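Local coordinates for protein putative tagatose-6-phosphate ketose/aldose isomerase (Escherichia coli, PDB 3C3J) that is of unknown function but carries two SIS domains in each chain, each built on a parallel alpha/beta sheet, at residues Leu54-Thr59 / Leu106-Gly111; Val282-Tyr287 / Ser330-Asp335. One frame throughout, in Å; residues are numbered along the deposited sequence.

Interaction 1: residues Leu54-Thr59 / Leu106-Gly111; sequences LRIILT and LLISFG
Leu106 donates its N-H to Arg55 O, 2.8 Å from N to O, the first of five backbone bonds between the segments. Ile57 gives its N-H to Leu106 O and takes one from Ile108; Thr59 repeats this two residues on, giving its N-H to Ile108 O and accepting from Phe110 N. The regular exchange, with 12° between the strand directions, makes a parallel ladder.

Apolar packing differs on its two sides. On the side of Ile56, Leu58, Leu106 and Ile108, CD1 of Ile108 is wedged between two neighbours, 3.3 Å from Ile56 CG2 and 3.4 Å from Leu58 CD1, both tighter than ordinary van der Waals contact. Ile108 and Leu58 lie side by side, pointing the same way. Phe110 brings its ring edge to Leu58, Phe110 CE2 standing 4.0 Å from Leu58 CG, and helix 174-187 packs on both. The other side carries Leu107, whose CD1 comes within 3.6 Å of Thr59 CG2.

The Thr59 methyl, CG2, also touches Ser109 OG at 3.6 Å, while Thr59 OG1, anti to the backbone N (chi1 -165°), bonds to Val86 O just past strand 82-85.

With strands 82-85 and 133-139 flanking the pair, this is the buried centre of the parallel sheet in an SIS domain's alpha/beta sandwich.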
loop_
_atom_site.group_PDB
_atom_site.type_symbol
_atom_site.label_atom_id
_atom_site.label_comp_id
_atom_site.label_asym_id
_atom_site.label_seq_id
_atom_site.Cartn_x
_atom_site.Cartn_y
_atom_site.Cartn_z
ATOM N N LEU A 54 -1.670 23.386 7.588
ATOM C CA LEU A 54 -0.422 22.635 7.448
ATOM C C LEU A 54 -0.688 21.196 7.029
ATOM O O LEU A 54 -1.557 20.522 7.595
ATOM C CB LEU A 54 0.384 22.650 8.751
ATOM C CG LEU A 54 1.716 21.896 8.789
ATOM C CD1 LEU A 54 2.747 22.590 7.942
ATOM C CD2 LEU A 54 2.201 21.693 10.255
ATOM N N ARG A 55 0.053 20.751 6.014
ATOM C CA ARG A 55 0.174 19.319 5.676
ATOM C C ARG A 55 1.483 18.799 6.258
ATOM O O ARG A 55 2.521 19.476 6.189
ATOM C CB ARG A 55 0.165 19.111 4.166
ATOM C CG ARG A 55 -1.218 18.967 3.556
ATOM C CD ARG A 55 -2.160 20.098 3.891
ATOM N NE ARG A 55 -3.514 19.838 3.372
ATOM C CZ ARG A 55 -4.605 20.548 3.683
ATOM N NH1 ARG A 55 -4.538 21.590 4.499
ATOM N NH2 ARG A 55 -5.783 20.213 3.163
ATOM N N ILE A 56 1.446 17.602 6.822
ATOM C CA ILE A 56 2.648 16.977 7.348
ATOM C C ILE A 56 2.797 15.655 6.597
ATOM O O ILE A 56 1.923 14.816 6.652
ATOM C CB ILE A 56 2.589 16.725 8.861
ATOM C CG1 ILE A 56 2.233 18.000 9.657
ATOM C CG2 ILE A 56 3.904 16.136 9.350
ATOM C CD1 ILE A 56 2.044 17.747 11.132
ATOM N N ILE A 57 3.900 15.491 5.877
ATOM C CA ILE A 57 4.135 14.269 5.123
ATOM C C ILE A 57 5.311 13.529 5.725
ATOM O O ILE A 57 6.385 14.102 5.885
ATOM C CB ILE A 57 4.361 14.546 3.619
ATOM C CG1 ILE A 57 3.073 15.057 2.996
ATOM C CG2 ILE A 57 4.849 13.270 2.879
ATOM C CD1 ILE A 57 3.167 15.464 1.516
ATOM N N LEU A 58 5.110 12.261 6.054
ATOM C CA LEU A 58 6.197 11.383 6.475
ATOM C C LEU A 58 6.708 10.657 5.233
ATOM O O LEU A 58 5.948 10.005 4.531
ATOM C CB LEU A 58 5.696 10.362 7.499
ATOM C CG LEU A 58 5.644 10.805 8.945
ATOM C CD1 LEU A 58 4.668 11.969 9.150
ATOM C CD2 LEU A 58 5.313 9.608 9.843
ATOM N N THR A 59 8.002 10.769 4.960
ATOM C CA THR A 59 8.556 10.183 3.751
ATOM C C THR A 59 9.863 9.417 4.002
ATOM O O THR A 59 10.713 9.836 4.797
ATOM C CB THR A 59 8.740 11.267 2.648
ATOM O OG1 THR A 59 8.943 10.628 1.382
ATOM C CG2 THR A 59 9.942 12.236 2.971
ATOM N N LEU A 106 5.159 20.476 6.119
ATOM C CA LEU A 106 6.246 20.035 6.958
ATOM C C LEU A 106 6.590 18.632 6.465
ATOM O O LEU A 106 5.755 17.726 6.548
ATOM C CB LEU A 106 5.840 19.986 8.431
ATOM C CG LEU A 106 6.885 19.391 9.393
ATOM C CD1 LEU A 106 8.250 20.116 9.288
ATOM C CD2 LEU A 106 6.368 19.343 10.855
ATOM N N LEU A 107 7.788 18.470 5.945
ATOM C CA LEU A 107 8.242 17.178 5.419
ATOM C C LEU A 107 9.139 16.505 6.438
ATOM O O LEU A 107 10.206 17.040 6.794
ATOM C CB LEU A 107 8.993 17.343 4.090
ATOM C CG LEU A 107 9.320 16.060 3.326
ATOM C CD1 LEU A 107 8.018 15.333 2.885
ATOM C CD2 LEU A 107 10.247 16.358 2.131
ATOM N N ILE A 108 8.700 15.338 6.910
ATOM C CA ILE A 108 9.481 14.535 7.849
ATOM C C ILE A 108 10.211 13.457 7.031
ATOM O O ILE A 108 9.588 12.548 6.487
ATOM C CB ILE A 108 8.596 13.919 8.927
ATOM C CG1 ILE A 108 7.845 15.022 9.680
ATOM C CG2 ILE A 108 9.449 13.094 9.920
ATOM C CD1 ILE A 108 6.611 14.517 10.341
ATOM N N SER A 109 11.518 13.621 6.871
ATOM C CA SER A 109 12.302 12.766 5.970
ATOM C C SER A 109 13.079 11.769 6.820
ATOM O O SER A 109 13.913 12.164 7.617
ATOM C CB SER A 109 13.282 13.611 5.139
ATOM O OG SER A 109 12.636 14.372 4.111
ATOM N N PHE A 110 12.799 10.480 6.651
ATOM C CA PHE A 110 13.564 9.408 7.265
ATOM C C PHE A 110 14.674 8.923 6.339
ATOM O O PHE A 110 14.439 8.645 5.172
ATOM C CB PHE A 110 12.630 8.237 7.582
ATOM C CG PHE A 110 11.557 8.576 8.551
ATOM C CD1 PHE A 110 11.855 8.778 9.884
ATOM C CD2 PHE A 110 10.231 8.693 8.139
ATOM C CE1 PHE A 110 10.868 9.084 10.797
ATOM C CE2 PHE A 110 9.220 9.013 9.064
ATOM C CZ PHE A 110 9.543 9.212 10.387
ATOM N N GLY A 111 15.885 8.800 6.858
ATOM C CA GLY A 111 16.978 8.175 6.093
ATOM C C GLY A 111 18.087 7.716 7.012
ATOM O O GLY A 111 18.597 8.496 7.829
#

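Interaction 2: residues Val282-Tyr287 / Ser330-Asp335; sequences VSSHPY and SRHFID
Asp335 grips two consecutive serines with its carboxylate. OD2 accepts a hydrogen bond from Ser283 OG at 2.6 Å, and OD1 accepts the backbone N-H of Ser284, Ser284 N to Asp335 OD1 3.0 Å and nearly straight at 169°. Both oxygens use their syn lone pairs, so the carboxylate meets the chain as a fork, and the two bonds together restrain its rotation. Ser283 OG is itself doubly engaged: chi1 of -179° sets OG anti to the backbone N, where it also accepts from His285 N and closes an ST turn.

Ser284 adds a second attachment. Its OG, placed between the backbone N and the carbonyl carbon (chi1 63°), donates a hydrogen bond to Phe333 O at 2.6 Å, the donor tilted somewhat from the carbonyl plane. The short bonds thus cluster around two serines. Ser283 is buried, and its backbone N and O bond to the side chains of Asp292 and Arg289 in helix 288-302.

In the fold, these are two loops of the second SIS domain, one leaving strand 276-281 for helix 288-302 and the other running from strand 324-326 into helix 335-356. Ile334 is the N-cap of that last helix, which puts the Asp335 carboxylate in its first turn, where the helix end would tend to favour the charged form.

The looser side belongs to His332, an exposed residue. Its NE2 donates to Ser284 O at 3.1 Å, a longer bond than the serine hydroxyls make; the acceptor lies in the ring plane, but the donor stands well above the carbonyl plane. Further along, the side chain of His285 comes no nearer than 4.3 Å, CB to Asp335 OD2. Its ring turns instead to its own chain, ND1 accepting from Tyr287 N in a capping bond, and it packs on Met96 of the second subunit.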
loop_
_atom_site.group_PDB
_atom_site.type_symbol
_atom_site.label_atom_id
_atom_site.label_comp_id
_atom_site.label_asym_id
_atom_site.label_seq_id
_atom_site.Cartn_x
_atom_site.Cartn_y
_atom_site.Cartn_z
ATOM N N VAL A 282 -2.022 -9.587 16.181
ATOM C CA VAL A 282 -3.333 -9.290 16.722
ATOM C C VAL A 282 -3.381 -7.910 17.404
ATOM O O VAL A 282 -2.551 -7.590 18.262
ATOM C CB VAL A 282 -3.773 -10.408 17.706
ATOM C CG1 VAL A 282 -5.168 -10.114 18.319
ATOM C CG2 VAL A 282 -3.767 -11.746 16.996
ATOM N N SER A 283 -4.361 -7.101 17.021
ATOM C CA SER A 283 -4.538 -5.782 17.616
ATOM C C SER A 283 -4.795 -5.870 19.115
ATOM O O SER A 283 -5.403 -6.824 19.593
ATOM C CB SER A 283 -5.674 -5.013 16.917
ATOM O OG SER A 283 -5.836 -3.724 17.484
ATOM N N SER A 284 -4.315 -4.865 19.840
ATOM C CA SER A 284 -4.661 -4.645 21.249
ATOM C C SER A 284 -5.898 -3.768 21.414
ATOM O O SER A 284 -6.390 -3.562 22.533
ATOM C CB SER A 284 -3.483 -3.990 21.973
ATOM O OG SER A 284 -3.207 -2.719 21.423
ATOM N N HIS A 285 -6.382 -3.228 20.306
ATOM C CA HIS A 285 -7.549 -2.377 20.347
ATOM C C HIS A 285 -8.774 -3.279 20.428
ATOM O O HIS A 285 -8.936 -4.202 19.629
ATOM C CB HIS A 285 -7.629 -1.429 19.146
ATOM C CG HIS A 285 -8.667 -0.362 19.301
ATOM N ND1 HIS A 285 -10.018 -0.621 19.202
ATOM C CD2 HIS A 285 -8.554 0.965 19.547
ATOM C CE1 HIS A 285 -10.695 0.506 19.388
ATOM N NE2 HIS A 285 -9.831 1.483 19.592
ATOM N N PRO A 286 -9.636 -3.034 21.420
ATOM C CA PRO A 286 -10.754 -3.960 21.677
ATOM C C PRO A 286 -11.795 -4.053 20.529
ATOM O O PRO A 286 -12.423 -5.093 20.338
ATOM C CB PRO A 286 -11.359 -3.406 22.964
ATOM C CG PRO A 286 -11.004 -1.953 22.940
ATOM C CD PRO A 286 -9.625 -1.904 22.363
ATOM N N TYR A 287 -11.961 -2.997 19.751
ATOM C CA TYR A 287 -12.808 -3.076 18.557
ATOM C C TYR A 287 -12.107 -3.844 17.423
ATOM O O TYR A 287 -12.606 -4.878 16.918
ATOM C CB TYR A 287 -13.193 -1.664 18.104
ATOM C CG TYR A 287 -13.990 -1.681 16.843
ATOM C CD1 TYR A 287 -15.337 -2.044 16.848
ATOM C CD2 TYR A 287 -13.393 -1.363 15.637
ATOM C CE1 TYR A 287 -16.063 -2.080 15.671
ATOM C CE2 TYR A 287 -14.099 -1.383 14.466
ATOM C CZ TYR A 287 -15.427 -1.739 14.474
ATOM O OH TYR A 287 -16.095 -1.756 13.292
ATOM N N SER A 330 2.728 -6.977 30.350
ATOM C CA SER A 330 2.974 -5.548 30.489
ATOM C C SER A 330 1.658 -4.824 30.676
ATOM O O SER A 330 0.572 -5.431 30.598
ATOM C CB SER A 330 3.651 -5.003 29.232
ATOM O OG SER A 330 2.747 -5.076 28.122
ATOM N N ARG A 331 1.739 -3.511 30.848
ATOM C CA ARG A 331 0.542 -2.676 30.768
ATOM C C ARG A 331 -0.093 -2.772 29.369
ATOM O O ARG A 331 0.504 -3.327 28.434
ATOM C CB ARG A 331 0.883 -1.228 31.042
ATOM C CG ARG A 331 1.835 -0.629 29.990
ATOM C CD ARG A 331 1.732 0.834 29.966
ATOM N NE ARG A 331 2.835 1.461 29.238
ATOM C CZ ARG A 331 2.799 1.803 27.947
ATOM N NH1 ARG A 331 1.724 1.580 27.197
ATOM N NH2 ARG A 331 3.846 2.394 27.411
ATOM N N HIS A 332 -1.296 -2.226 29.234
ATOM C CA HIS A 332 -1.951 -2.177 27.909
ATOM C C HIS A 332 -1.079 -1.317 27.001
ATOM O O HIS A 332 -0.623 -0.250 27.418
ATOM C CB HIS A 332 -3.351 -1.565 27.993
ATOM C CG HIS A 332 -4.038 -1.475 26.671
ATOM N ND1 HIS A 332 -4.085 -0.309 25.941
ATOM C CD2 HIS A 332 -4.655 -2.416 25.917
ATOM C CE1 HIS A 332 -4.727 -0.526 24.804
ATOM N NE2 HIS A 332 -5.094 -1.793 24.767
ATOM N N PHE A 333 -0.810 -1.819 25.799
ATOM C CA PHE A 333 -0.109 -1.085 24.757
ATOM C C PHE A 333 -1.114 -0.729 23.659
ATOM O O PHE A 333 -1.995 -1.521 23.322
ATOM C CB PHE A 333 0.980 -1.956 24.094
ATOM C CG PHE A 333 2.297 -2.031 24.833
ATOM C CD1 PHE A 333 2.389 -1.826 26.207
ATOM C CD2 PHE A 333 3.458 -2.406 24.132
ATOM C CE1 PHE A 333 3.610 -1.933 26.861
ATOM C CE2 PHE A 333 4.667 -2.544 24.772
ATOM C CZ PHE A 333 4.743 -2.313 26.154
ATOM N N ILE A 334 -0.955 0.440 23.064
ATOM C CA ILE A 334 -1.695 0.787 21.867
ATOM C C ILE A 334 -0.974 0.184 20.640
ATOM O O ILE A 334 0.151 -0.337 20.761
ATOM C CB ILE A 334 -1.890 2.305 21.732
ATOM C CG1 ILE A 334 -0.553 3.041 21.627
ATOM C CG2 ILE A 334 -2.735 2.869 22.913
ATOM C CD1 ILE A 334 -0.697 4.576 21.381
ATOM N N ASP A 335 -1.611 0.203 19.473
ATOM C CA ASP A 335 -1.051 -0.552 18.355
ATOM C C ASP A 335 0.289 -0.020 17.864
ATOM O O ASP A 335 1.142 -0.806 17.464
ATOM C CB ASP A 335 -2.051 -0.739 17.217
ATOM C CG ASP A 335 -3.013 -1.906 17.460
ATOM O OD1 ASP A 335 -2.715 -2.790 18.310
ATOM O OD2 ASP A 335 -4.074 -1.954 16.790
#

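How the interactions relate
Interaction 1 comes first along the chain and is complete before interaction 2 begins. Their centres are 27 Å apart and their nearest atoms about 14 Å, so they do not touch. The two lie in separate SIS domains, each with its own parallel sheet of strand order 2-1-3-4-5. The positions differ: 54-59 with 106-111 joins the first and third strands inside one sheet, whereas 282-287 with 330-335 ties loops that follow the third and fifth strands of the other, at the entry to helices 288-302 and 335-356. The chain therefore carries the same fold twice, with interaction 1 in the buried core of one copy and interaction 2 at a partly exposed loop margin of the other.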